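Local coordinates for DUF952 domain-containing protein (Caulobacter vibrioides, PDB 2O0Q), which is of unknown function but belongs to a family grouped with ADP-ribosylating enzymes and their relatives, a kinship that by itself does not establish an activity, at residues Y5-S9 with F22-D28; Q41-T45 with R76-P82; L56-E62 with V93-L99. All coordinates share one frame; numbering follows the deposited sequence.

Contact 1 of 3, residues Y5-S9 with F22-D28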
loop_
_atom_site.group_PDB
_atom_site.type_symbol
_atom_site.label_atom_id
_atom_site.label_comp_id
_atom_site.label_asym_id
_atom_site.label_seq_id
_atom_site.Cartn_x
_atom_site.Cartn_y
_atom_site.Cartn_z
ATOM N N TYR A 5 -2.717 4.091 0.239
ATOM C CA TYR A 5 -2.741 2.671 0.533
ATOM C C TYR A 5 -1.528 1.863 0.136
ATOM O O TYR A 5 -0.870 2.136 -0.868
ATOM C CB TYR A 5 -3.960 2.038 -0.134
ATOM C CG TYR A 5 -5.274 2.687 0.234
ATOM C CD1 TYR A 5 -5.680 3.887 -0.357
ATOM C CD2 TYR A 5 -6.100 2.113 1.196
ATOM C CE1 TYR A 5 -6.882 4.499 0.007
ATOM C CE2 TYR A 5 -7.296 2.709 1.568
ATOM C CZ TYR A 5 -7.683 3.900 0.974
ATOM O OH TYR A 5 -8.871 4.481 1.361
ATOM N N LYS A 6 -1.270 0.839 0.939
ATOM C CA LYS A 6 -0.177 -0.075 0.694
ATOM C C LYS A 6 -0.796 -1.461 0.673
ATOM O O LYS A 6 -1.638 -1.795 1.516
ATOM C CB LYS A 6 0.867 -0.004 1.818
ATOM C CG LYS A 6 2.068 -0.934 1.599
ATOM C CD LYS A 6 2.922 -0.475 0.418
ATOM C CE LYS A 6 3.832 -1.588 -0.099
ATOM N NZ LYS A 6 4.663 -1.134 -1.269
ATOM N N ILE A 7 -0.398 -2.256 -0.309
ATOM C CA ILE A 7 -0.867 -3.627 -0.423
ATOM C C ILE A 7 0.363 -4.492 -0.169
ATOM O O ILE A 7 1.410 -4.269 -0.777
ATOM C CB ILE A 7 -1.419 -3.918 -1.838
ATOM C CG1 ILE A 7 -2.645 -3.038 -2.096
ATOM C CG2 ILE A 7 -1.773 -5.402 -1.972
ATOM C CD1 ILE A 7 -3.196 -3.119 -3.515
ATOM N N LEU A 8 0.251 -5.451 0.748
ATOM C CA LEU A 8 1.372 -6.337 1.050
ATOM C C LEU A 8 0.872 -7.670 1.585
ATOM O O LEU A 8 -0.288 -7.801 1.989
ATOM C CB LEU A 8 2.329 -5.692 2.068
ATOM C CG LEU A 8 2.027 -5.751 3.573
ATOM C CD1 LEU A 8 3.206 -5.175 4.335
ATOM C CD2 LEU A 8 0.778 -4.981 3.910
ATOM N N SER A 9 1.748 -8.666 1.581
ATOM C CA SER A 9 1.382 -9.993 2.060
ATOM C C SER A 9 1.209 -9.994 3.574
ATOM O O SER A 9 1.756 -9.141 4.276
ATOM C CB SER A 9 2.463 -11.009 1.678
ATOM O OG SER A 9 3.646 -10.814 2.439
ATOM N N PHE A 22 7.294 -1.001 8.881
ATOM C CA PHE A 22 7.380 -1.703 7.607
ATOM C C PHE A 22 8.472 -1.015 6.800
ATOM O O PHE A 22 8.366 0.171 6.485
ATOM C CB PHE A 22 6.037 -1.624 6.869
ATOM C CG PHE A 22 6.057 -2.233 5.492
ATOM C CD1 PHE A 22 6.453 -3.551 5.306
ATOM C CD2 PHE A 22 5.667 -1.485 4.379
ATOM C CE1 PHE A 22 6.460 -4.116 4.031
ATOM C CE2 PHE A 22 5.671 -2.040 3.106
ATOM C CZ PHE A 22 6.067 -3.355 2.931
ATOM N N GLU A 23 9.528 -1.751 6.475
ATOM C CA GLU A 23 10.635 -1.169 5.731
ATOM C C GLU A 23 10.451 -1.244 4.228
ATOM O O GLU A 23 11.220 -0.650 3.474
ATOM C CB GLU A 23 11.944 -1.838 6.142
ATOM C CG GLU A 23 12.169 -1.785 7.645
ATOM C CD GLU A 23 13.549 -2.243 8.050
ATOM O OE1 GLU A 23 13.952 -3.352 7.636
ATOM O OE2 GLU A 23 14.226 -1.494 8.787
ATOM N N GLY A 24 9.434 -1.973 3.787
ATOM C CA GLY A 24 9.174 -2.064 2.361
ATOM C C GLY A 24 9.233 -3.452 1.759
ATOM O O GLY A 24 9.863 -4.360 2.305
ATOM N N SER A 25 8.555 -3.609 0.625
ATOM C CA SER A 25 8.530 -4.866 -0.109
ATOM C C SER A 25 9.844 -4.966 -0.881
ATOM O O SER A 25 10.658 -4.037 -0.859
ATOM C CB SER A 25 7.375 -4.870 -1.108
ATOM O OG SER A 25 7.629 -3.932 -2.145
ATOM N N ALA A 26 10.038 -6.087 -1.572
ATOM C CA ALA A 26 11.245 -6.299 -2.364
ATOM C C ALA A 26 11.450 -5.140 -3.340
ATOM O O ALA A 26 12.551 -4.583 -3.437
ATOM C CB ALA A 26 11.144 -7.609 -3.127
ATOM N N VAL A 27 10.392 -4.780 -4.061
ATOM C CA VAL A 27 10.478 -3.683 -5.017
ATOM C C VAL A 27 10.694 -2.341 -4.326
ATOM O O VAL A 27 11.414 -1.492 -4.846
ATOM C CB VAL A 27 9.215 -3.593 -5.892
ATOM C CG1 VAL A 27 9.097 -4.839 -6.741
ATOM C CG2 VAL A 27 7.983 -3.424 -5.020
ATOM N N ASP A 28 10.079 -2.143 -3.161
ATOM C CA ASP A 28 10.259 -0.883 -2.439
ATOM C C ASP A 28 11.737 -0.709 -2.104
ATOM O O ASP A 28 12.335 0.337 -2.369
ATOM C CB ASP A 28 9.472 -0.858 -1.125
ATOM C CG ASP A 28 7.969 -0.841 -1.328
ATOM O OD1 ASP A 28 7.500 -0.322 -2.367
ATOM O OD2 ASP A 28 7.258 -1.333 -0.424
HETATM O O HOH W 1 5.247 -3.506 -3.133
#
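F22 is met by two side chains of strand 3-9, L8 over a face and K6 at the edge. L8 CD1 sits 3.4 Å from F22 CE1 in a CH-pi contact displaced toward the rim. K6 instead passes the ring near its plane, where K6 CE lies 3.7 Å from F22 CE2, the aliphatic chain crossing the phenylalanine at about a right angle. Beyond the ring the chain doubles back so that G24 places its backbone N over the centre of the opposite face, 3.5 Å above the plane. S25 precedes helix 26-31 as its N-cap. Its OG accepts from D28 N over 3.2 Å, while S25 N returns a nearly straight bond (175°) to D28 OD2; the pair is a capping box. This first turn of the helix faces the central antiparallel sheet of the domain, in which 3-9 is an inner strand. A water reaches S25 OG at 2.6 Å and also accepts from K6 NZ, bridging the cap to the lysine. D28 closes the segment with the salt bridge. K6 has CG anti to its backbone N (chi1 -179°) and a bend at chi2, which swings the amine past the F22 edge to the carboxylate, approaching from the opposite direction to D28. K6 NZ lies 2.7 Å from D28 OD2, on the syn lone pair, with a weaker bond to D28 OD1. OD2 thus accepts two donors, S25 N coming from its anti side well out of the carboxylate plane, which limits rotation of the group. D28 OD1 also accepts from H35 N and K6 NZ donates to H35 O, tying the buried charge pair to the neighbouring strand 34-38.

Contact 2 of 3, residues Q41-T45 with R76-P82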
loop_
_atom_site.group_PDB
_atom_site.type_symbol
_atom_site.label_atom_id
_atom_site.label_comp_id
_atom_site.label_asym_id
_atom_site.label_seq_id
_atom_site.Cartn_x
_atom_site.Cartn_y
_atom_site.Cartn_z
ATOM N N GLN A 41 -6.250 5.212 -7.515
ATOM C CA GLN A 41 -5.254 4.424 -8.239
ATOM C C GLN A 41 -5.041 3.034 -7.626
ATOM O O GLN A 41 -4.474 2.143 -8.264
ATOM C CB GLN A 41 -3.924 5.194 -8.244
ATOM C CG GLN A 41 -4.097 6.684 -7.933
ATOM C CD GLN A 41 -2.800 7.398 -7.580
ATOM O OE1 GLN A 41 -1.981 6.908 -6.786
ATOM N NE2 GLN A 41 -2.620 8.580 -8.154
ATOM N N ALA A 42 -5.513 2.854 -6.395
ATOM C CA ALA A 42 -5.350 1.598 -5.661
ATOM C C ALA A 42 -5.821 0.322 -6.352
ATOM O O ALA A 42 -5.102 -0.676 -6.368
ATOM C CB ALA A 42 -6.020 1.709 -4.297
ATOM N N GLN A 43 -7.031 0.331 -6.903
ATOM C CA GLN A 43 -7.533 -0.867 -7.560
ATOM C C GLN A 43 -6.662 -1.273 -8.751
ATOM O O GLN A 43 -6.406 -2.458 -8.961
ATOM C CB GLN A 43 -8.980 -0.664 -8.012
ATOM C CG GLN A 43 -9.635 -1.919 -8.573
ATOM C CD GLN A 43 -9.671 -3.067 -7.577
ATOM O OE1 GLN A 43 -9.005 -4.093 -7.765
ATOM N NE2 GLN A 43 -10.444 -2.903 -6.515
ATOM N N GLU A 44 -6.201 -0.297 -9.531
ATOM C CA GLU A 44 -5.363 -0.610 -10.684
ATOM C C GLU A 44 -4.040 -1.204 -10.206
ATOM O O GLU A 44 -3.507 -2.132 -10.820
ATOM C CB GLU A 44 -5.094 0.638 -11.540
ATOM C CG GLU A 44 -4.507 0.291 -12.919
ATOM C CD GLU A 44 -4.339 1.492 -13.839
ATOM O OE1 GLU A 44 -5.300 2.272 -13.996
ATOM O OE2 GLU A 44 -3.243 1.649 -14.422
ATOM N N THR A 45 -3.513 -0.670 -9.107
ATOM C CA THR A 45 -2.261 -1.183 -8.552
ATOM C C THR A 45 -2.457 -2.644 -8.142
ATOM O O THR A 45 -1.596 -3.495 -8.385
ATOM C CB THR A 45 -1.827 -0.359 -7.314
ATOM O OG1 THR A 45 -1.513 0.977 -7.723
ATOM C CG2 THR A 45 -0.595 -0.977 -6.646
ATOM N N ARG A 76 2.626 6.621 -13.228
ATOM C CA ARG A 76 1.679 5.907 -14.082
ATOM C C ARG A 76 0.554 6.768 -14.643
ATOM O O ARG A 76 -0.219 7.368 -13.895
ATOM C CB ARG A 76 1.085 4.730 -13.300
ATOM C CG ARG A 76 0.507 3.622 -14.161
ATOM C CD ARG A 76 0.228 2.386 -13.304
ATOM N NE ARG A 76 -0.926 2.560 -12.425
ATOM C CZ ARG A 76 -1.045 2.012 -11.217
ATOM N NH1 ARG A 76 -0.074 1.255 -10.720
ATOM N NH2 ARG A 76 -2.149 2.201 -10.508
ATOM N N GLY A 77 0.466 6.822 -15.968
ATOM C CA GLY A 77 -0.578 7.602 -16.612
ATOM C C GLY A 77 -0.553 9.080 -16.281
ATOM O O GLY A 77 -1.564 9.767 -16.428
ATOM N N GLY A 78 0.592 9.570 -15.820
ATOM C CA GLY A 78 0.709 10.979 -15.490
ATOM C C GLY A 78 0.187 11.346 -14.114
ATOM O O GLY A 78 0.298 12.499 -13.692
ATOM N N ALA A 79 -0.383 10.375 -13.408
ATOM C CA ALA A 79 -0.912 10.629 -12.074
ATOM C C ALA A 79 0.219 10.651 -11.044
ATOM O O ALA A 79 1.224 9.963 -11.214
ATOM C CB ALA A 79 -1.939 9.559 -11.714
ATOM N N ARG A 80 0.059 11.443 -9.981
ATOM C CA ARG A 80 1.078 11.527 -8.932
ATOM C C ARG A 80 0.879 10.440 -7.889
ATOM O O ARG A 80 -0.175 10.358 -7.255
ATOM C CB ARG A 80 1.052 12.895 -8.241
ATOM C CG ARG A 80 1.569 14.048 -9.093
ATOM C CD ARG A 80 1.646 15.331 -8.275
ATOM N NE ARG A 80 2.167 16.470 -9.032
ATOM C CZ ARG A 80 3.411 16.568 -9.493
ATOM N NH1 ARG A 80 4.288 15.593 -9.284
ATOM N NH2 ARG A 80 3.785 17.653 -10.161
ATOM N N PHE A 81 1.891 9.597 -7.720
ATOM C CA PHE A 81 1.813 8.519 -6.746
ATOM C C PHE A 81 2.554 8.873 -5.465
ATOM O O PHE A 81 3.631 9.474 -5.494
ATOM C CB PHE A 81 2.385 7.217 -7.326
ATOM C CG PHE A 81 1.444 6.504 -8.263
ATOM C CD1 PHE A 81 1.147 7.035 -9.511
ATOM C CD2 PHE A 81 0.833 5.313 -7.880
ATOM C CE1 PHE A 81 0.251 6.392 -10.367
ATOM C CE2 PHE A 81 -0.063 4.662 -8.726
ATOM C CZ PHE A 81 -0.355 5.203 -9.970
ATOM N N PRO A 82 1.975 8.512 -4.313
ATOM C CA PRO A 82 2.633 8.815 -3.043
ATOM C C PRO A 82 3.777 7.836 -2.809
ATOM O O PRO A 82 3.564 6.624 -2.779
ATOM C CB PRO A 82 1.505 8.662 -2.024
ATOM C CG PRO A 82 0.657 7.584 -2.621
ATOM C CD PRO A 82 0.640 7.923 -4.104
#
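Q41 lays its side chain along F81, the two running antiparallel to one another. Its chi1 of -19° brings CG almost into eclipse with the backbone N, a strained torsion, and the chain beyond runs extended toward the strand 80-84. CB already touches the ring, 3.9 Å from F81 CE2. At the tip the amide stacks on one ring face, the two planes 27° apart, with Q41 OE1 3.4 Å from F81 CD2; the same oxygen accepts a hydrogen bond from A38 N. On the other branch Q41 NE2 brushes A79 CB and gives a straight bond (172°) to R80 O, 3.2 Å long. R80 O lies in the plane of the amide, yet the donor stands well above the carbonyl plane of R80.

R76, bent at chi3, comes back toward the helix from the loop. Its NH2 donates to T45 OG1 at 3.1 Å, in the guanidinium plane, and NH1 adds a weak bond to the same oxygen, which also bonds to S37 OG. E44 OE2 forms a salt bridge with R76 NE at 3.2 Å, and F81 CZ lies over the centre of one guanidinium face, 3.4 Å above it. The pattern is that of an antiparallel beta hairpin, strands 70-74 and 80-84, whose connecting loop is anchored to a helix beside the sheet.

Contact 3 of 3, residues L56-E62 with V93-L99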
loop_
_atom_site.group_PDB
_atom_site.type_symbol
_atom_site.label_atom_id
_atom_site.label_comp_id
_atom_site.label_asym_id
_atom_site.label_seq_id
_atom_site.Cartn_x
_atom_site.Cartn_y
_atom_site.Cartn_z
ATOM N N LEU A 56 -3.590 -11.357 1.267
ATOM C CA LEU A 56 -3.058 -10.010 1.120
ATOM C C LEU A 56 -3.726 -9.109 2.145
ATOM O O LEU A 56 -4.859 -9.352 2.559
ATOM C CB LEU A 56 -3.336 -9.452 -0.279
ATOM C CG LEU A 56 -2.559 -10.038 -1.460
ATOM C CD1 LEU A 56 -3.037 -9.391 -2.760
ATOM C CD2 LEU A 56 -1.068 -9.801 -1.260
ATOM N N VAL A 57 -3.017 -8.067 2.556
ATOM C CA VAL A 57 -3.562 -7.117 3.506
ATOM C C VAL A 57 -3.467 -5.716 2.918
ATOM O O VAL A 57 -2.503 -5.377 2.223
ATOM C CB VAL A 57 -2.823 -7.189 4.872
ATOM C CG1 VAL A 57 -1.338 -7.175 4.657
ATOM C CG2 VAL A 57 -3.254 -6.024 5.771
ATOM N N LEU A 58 -4.493 -4.916 3.176
ATOM C CA LEU A 58 -4.550 -3.545 2.694
ATOM C C LEU A 58 -4.337 -2.609 3.878
ATOM O O LEU A 58 -5.054 -2.694 4.876
ATOM C CB LEU A 58 -5.924 -3.281 2.058
ATOM C CG LEU A 58 -6.271 -1.930 1.419
ATOM C CD1 LEU A 58 -6.323 -0.852 2.476
ATOM C CD2 LEU A 58 -5.258 -1.587 0.335
ATOM N N LEU A 59 -3.348 -1.724 3.772
ATOM C CA LEU A 59 -3.086 -0.766 4.840
ATOM C C LEU A 59 -3.536 0.612 4.375
ATOM O O LEU A 59 -3.125 1.078 3.309
ATOM C CB LEU A 59 -1.592 -0.701 5.186
ATOM C CG LEU A 59 -0.819 -1.968 5.563
ATOM C CD1 LEU A 59 0.655 -1.612 5.729
ATOM C CD2 LEU A 59 -1.382 -2.598 6.840
ATOM N N ALA A 60 -4.392 1.246 5.172
ATOM C CA ALA A 60 -4.892 2.586 4.874
ATOM C C ALA A 60 -4.070 3.547 5.724
ATOM O O ALA A 60 -3.981 3.388 6.946
ATOM C CB ALA A 60 -6.368 2.688 5.231
ATOM N N VAL A 61 -3.476 4.545 5.078
ATOM C CA VAL A 61 -2.617 5.497 5.769
ATOM C C VAL A 61 -2.958 6.967 5.530
ATOM O O VAL A 61 -3.185 7.385 4.392
ATOM C CB VAL A 61 -1.143 5.267 5.354
ATOM C CG1 VAL A 61 -0.254 6.312 5.987
ATOM C CG2 VAL A 61 -0.701 3.862 5.755
ATOM N N GLU A 62 -2.986 7.749 6.607
ATOM C CA GLU A 62 -3.263 9.176 6.486
ATOM C C GLU A 62 -1.978 9.801 5.952
ATOM O O GLU A 62 -0.935 9.720 6.594
ATOM C CB GLU A 62 -3.609 9.775 7.849
ATOM C CG GLU A 62 -4.517 10.979 7.745
ATOM C CD GLU A 62 -5.905 10.601 7.265
ATOM O OE1 GLU A 62 -6.571 11.444 6.626
ATOM O OE2 GLU A 62 -6.334 9.459 7.540
ATOM N N VAL A 93 -0.444 3.477 10.545
ATOM C CA VAL A 93 -1.514 2.821 9.807
ATOM C C VAL A 93 -2.828 3.102 10.527
ATOM O O VAL A 93 -2.976 2.770 11.703
ATOM C CB VAL A 93 -1.306 1.293 9.740
ATOM C CG1 VAL A 93 -2.533 0.637 9.139
ATOM C CG2 VAL A 93 -0.075 0.967 8.911
ATOM N N THR A 94 -3.779 3.710 9.821
ATOM C CA THR A 94 -5.071 4.035 10.416
ATOM C C THR A 94 -5.953 2.793 10.529
ATOM O O THR A 94 -6.643 2.604 11.532
ATOM C CB THR A 94 -5.794 5.126 9.602
ATOM O OG1 THR A 94 -6.135 4.620 8.305
ATOM C CG2 THR A 94 -4.890 6.337 9.438
ATOM N N ARG A 95 -5.935 1.947 9.503
ATOM C CA ARG A 95 -6.710 0.712 9.537
ATOM C C ARG A 95 -6.227 -0.297 8.505
ATOM O O ARG A 95 -5.666 0.069 7.471
ATOM C CB ARG A 95 -8.208 0.983 9.338
ATOM C CG ARG A 95 -8.611 1.509 7.975
ATOM C CD ARG A 95 -10.120 1.352 7.768
ATOM N NE ARG A 95 -10.605 2.114 6.619
ATOM C CZ ARG A 95 -10.839 3.425 6.638
ATOM N NH1 ARG A 95 -10.638 4.121 7.751
ATOM N NH2 ARG A 95 -11.265 4.042 5.543
ATOM N N GLU A 96 -6.442 -1.572 8.808
ATOM C CA GLU A 96 -6.039 -2.654 7.924
ATOM C C GLU A 96 -7.228 -3.543 7.610
ATOM O O GLU A 96 -8.253 -3.495 8.295
ATOM C CB GLU A 96 -4.936 -3.492 8.571
ATOM C CG GLU A 96 -5.291 -4.044 9.940
ATOM C CD GLU A 96 -4.239 -5.003 10.463
ATOM O OE1 GLU A 96 -4.206 -6.163 10.001
ATOM O OE2 GLU A 96 -3.433 -4.594 11.326
ATOM N N ALA A 97 -7.077 -4.362 6.577
ATOM C CA ALA A 97 -8.134 -5.266 6.156
ATOM C C ALA A 97 -7.556 -6.387 5.317
ATOM O O ALA A 97 -6.619 -6.175 4.539
ATOM C CB ALA A 97 -9.172 -4.504 5.349
ATOM N N ASP A 98 -8.101 -7.588 5.481
ATOM C CA ASP A 98 -7.633 -8.717 4.694
ATOM C C ASP A 98 -8.428 -8.703 3.401
ATOM O O ASP A 98 -9.651 -8.572 3.415
ATOM C CB ASP A 98 -7.850 -10.031 5.442
ATOM C CG ASP A 98 -7.088 -10.085 6.750
ATOM O OD1 ASP A 98 -5.918 -9.646 6.785
ATOM O OD2 ASP A 98 -7.663 -10.577 7.743
ATOM N N LEU A 99 -7.728 -8.833 2.283
ATOM C CA LEU A 99 -8.357 -8.795 0.969
ATOM C C LEU A 99 -8.782 -10.146 0.415
ATOM O O LEU A 99 -8.194 -11.179 0.739
ATOM C CB LEU A 99 -7.409 -8.127 -0.026
ATOM C CG LEU A 99 -7.024 -6.675 0.262
ATOM C CD1 LEU A 99 -5.945 -6.232 -0.711
ATOM C CD2 LEU A 99 -8.255 -5.788 0.145
HETATM O O HOH W 2 -5.482 -11.734 -0.974
#
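L56 and L99 open the pairing: L99 N donates to L56 O over 2.9 Å, nearly straight, and L56 CB rests 4.2 Å from L99 CD1. A water links L56 N with L99 O at this end of the ladder. V57 pairs with D98 as a non-hydrogen-bonded pair, and its CG2, anti to the backbone N, leans toward E96 CB. D98 sends its carboxylate to a salt bridge with R10. L58 is the hydrogen-bonded partner of A97. Its N gives a 2.8 Å bond to A97 O, whereas the return bond from A97 N to L58 O is bent and weak. On the same face L58 CB meets L99 CD2 at 3.9 Å, so L99 curls over two residues of strand 56-62. These strands form one antiparallel margin of the six-stranded sheet, 93-98 being its outermost strand in the chain and 56-62 lying between it and 3-9. L59 turns to the face of V57, where its CD2 touches V93 CG1, 4.1 Å away, and E96 CB. L59 and E96 run side by side, and E96 OE2 accepts from W13 NE1; W13, of helix 10-19, also packs on V57, L59 and V93, covering this face. At A60 the ladder carries a classic beta bulge, with T94 and R95 both facing the one residue. A60 N donates to R95 O, and A60 O takes two bonds, from T94 N at 2.9 Å and from T94 OG1 at 2.8 Å. With chi1 of 66°, OG1 is set between the backbone N and carbonyl carbon of T94, above the A60 carbonyl plane. A60 CB meanwhile packs on R95 CG, 3.7 Å away. V61 touches V93 loosely, CG2 to CG2, and E62 crosses T94 at about a right angle, its OE2 near T94 CG2.

All three contacts reach the same six-stranded sheet. Contacts 1 and 3 are joined through neighbouring strands 3-9 and 56-62, K6 O and L8 O probably accepting from L59 N and V57 N, and Y5 CD2 packs on L58 CD1. Contact 1 is the buried one, an inner-strand lysine paired with an aspartate at a helix start, beside an aromatic ring. Contact 3 is partly buried and relies mainly on backbone bonds along the sheet's edge, with E96 and D98 reaching helix 10-19. Contact 2, about 17 Å from contact 3 between centres, is also partly buried, and there side chains do most of the joining; it meets contact 1 through I7 CD1 against A42 O.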